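Local coordinates for uncharacterized protein AF_1382 (Archaeoglobus fulgidus, PDB 3OV8), which is of unknown function but probably binds DNA as a winged-helix transcriptional regulator, at the interface of chains A and B. Coordinates in Å, arbitrary orientation; residue numbers count along the deposited sequence, not the author numbering. Chains: chain A/B, Protein AF_1382.

The interface of chains A and B. Residues chain A 14, 50, 53-54, 57, 59; chain B 8-9, 91.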
loop_
_atom_site.group_PDB
_atom_site.type_symbol
_atom_site.label_atom_id
_atom_site.label_comp_id
_atom_site.label_asym_id
_atom_site.label_seq_id
_atom_site.Cartn_x
_atom_site.Cartn_y
_atom_site.Cartn_z
ATOM N N ALA A 14 -4.849 7.994 -3.576
ATOM C CA ALA A 14 -3.780 7.684 -4.529
ATOM C C ALA A 14 -3.943 6.278 -5.091
ATOM O O ALA A 14 -3.709 6.030 -6.288
ATOM C CB ALA A 14 -2.400 7.839 -3.875
ATOM N N ILE A 50 -1.676 14.209 -7.747
ATOM C CA ILE A 50 -1.262 12.817 -7.606
ATOM C C ILE A 50 -0.579 12.264 -8.864
ATOM O O ILE A 50 0.414 11.541 -8.763
ATOM C CB ILE A 50 -2.451 11.912 -7.206
ATOM C CG1 ILE A 50 -2.940 12.282 -5.806
ATOM C CG2 ILE A 50 -2.065 10.446 -7.316
ATOM C CD1 ILE A 50 -1.847 12.256 -4.747
ATOM N N LYS A 53 2.906 13.408 -8.937
ATOM C CA LYS A 53 3.718 12.629 -8.004
ATOM C C LYS A 53 4.074 11.255 -8.576
ATOM O O LYS A 53 5.213 10.788 -8.423
ATOM C CB LYS A 53 3.048 12.502 -6.628
ATOM C CG LYS A 53 3.010 13.826 -5.858
ATOM C CD LYS A 53 2.402 13.659 -4.477
ATOM C CE LYS A 53 2.578 14.934 -3.653
ATOM N NZ LYS A 53 1.745 14.927 -2.418
ATOM N N PHE A 54 3.108 10.614 -9.231
ATOM C CA PHE A 54 3.354 9.332 -9.880
ATOM C C PHE A 54 4.398 9.489 -10.967
ATOM O O PHE A 54 5.260 8.619 -11.145
ATOM C CB PHE A 54 2.080 8.751 -10.510
ATOM C CG PHE A 54 1.118 8.167 -9.516
ATOM C CD1 PHE A 54 1.512 7.893 -8.220
ATOM C CD2 PHE A 54 -0.173 7.855 -9.895
ATOM C CE1 PHE A 54 0.626 7.343 -7.313
ATOM C CE2 PHE A 54 -1.067 7.302 -8.987
ATOM C CZ PHE A 54 -0.665 7.052 -7.699
ATOM N N ALA A 57 7.749 9.685 -9.561
ATOM C CA ALA A 57 8.164 8.351 -9.131
ATOM C C ALA A 57 8.377 7.395 -10.311
ATOM O O ALA A 57 8.587 6.194 -10.118
ATOM C CB ALA A 57 7.153 7.771 -8.150
ATOM N N MET A 59 6.295 6.176 -12.366
ATOM C CA MET A 59 5.249 5.152 -12.428
ATOM C C MET A 59 4.239 5.436 -13.557
ATOM O O MET A 59 3.562 4.531 -14.032
ATOM C CB MET A 59 4.494 5.067 -11.094
ATOM C CG MET A 59 5.326 4.508 -9.947
ATOM S SD MET A 59 4.494 4.777 -8.371
ATOM C CE MET A 59 3.012 3.791 -8.556
ATOM N N LEU B 8 3.608 7.938 -0.829
ATOM C CA LEU B 8 2.649 8.253 -1.885
ATOM C C LEU B 8 1.502 7.232 -1.905
ATOM O O LEU B 8 0.336 7.593 -2.044
ATOM C CB LEU B 8 3.378 8.307 -3.233
ATOM C CG LEU B 8 2.618 8.527 -4.541
ATOM C CD1 LEU B 8 1.684 9.720 -4.458
ATOM C CD2 LEU B 8 3.622 8.716 -5.666
ATOM N N LEU B 9 1.833 5.956 -1.726
ATOM C CA LEU B 9 0.825 4.907 -1.798
ATOM C C LEU B 9 0.410 4.320 -0.446
ATOM O O LEU B 9 -0.715 3.842 -0.295
ATOM C CB LEU B 9 1.304 3.780 -2.709
ATOM C CG LEU B 9 1.175 4.069 -4.202
ATOM C CD1 LEU B 9 1.877 3.001 -5.011
ATOM C CD2 LEU B 9 -0.296 4.193 -4.593
ATOM N N MET B 91 9.658 -0.187 -6.272
ATOM C CA MET B 91 9.660 1.267 -6.134
ATOM C C MET B 91 11.073 1.831 -6.041
ATOM O O MET B 91 11.363 2.896 -6.587
ATOM C CB MET B 91 8.857 1.698 -4.909
ATOM C CG MET B 91 8.577 3.188 -4.868
ATOM S SD MET B 91 7.339 3.677 -6.090
ATOM C CE MET B 91 5.853 3.138 -5.267
#
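B:Leu8, on the N-terminal helix 5-9, enters a hydrophobic surface of chain A in one part of a two-fold symmetric homodimer interface; the twin contact, with chains exchanged, would help clasp the two copies together, although the structure alone does not show that this dimer is the functional form. Of the 231 Å² hidden in the patch, B:Leu8 contributes 105 Å², and across it no polar pair is close enough to bond. CG of B:Leu8 is anti to the backbone N (chi1 176°), which carries the branched tip toward helix 44-56. Methyl CD2 lies 3.4 Å from CD1 of A:Phe54, while CG meets ring carbon CE1 at 3.6 Å. The other methyl, CD1, packs 3.8 Å from CB of A:Lys53, whose extended chain also brings CD within contact of it. CG2 of A:Ile50 lies 3.6 Å above one face of the A:Phe54 ring, toward the rim, and A:Ala14 O lies in plane at its edge; B:Leu8 comes in beside the CD1-CE1 rim, displaced to the same side as A:Ile50. An alanine in place of B:Leu8 would probably open a gap beside the A:Phe54 rim and leave CB of A:Lys53 without its methyl partner. Farther along, A:Met59 and B:Met91 cross at about a right angle, with SD of A:Met59 3.8 Å from CE of B:Met91. Bent at chi3 (64°), A:Met59 meets B:Leu9 tip to tip, its CE methyl 3.8 Å from CD1 of that leucine.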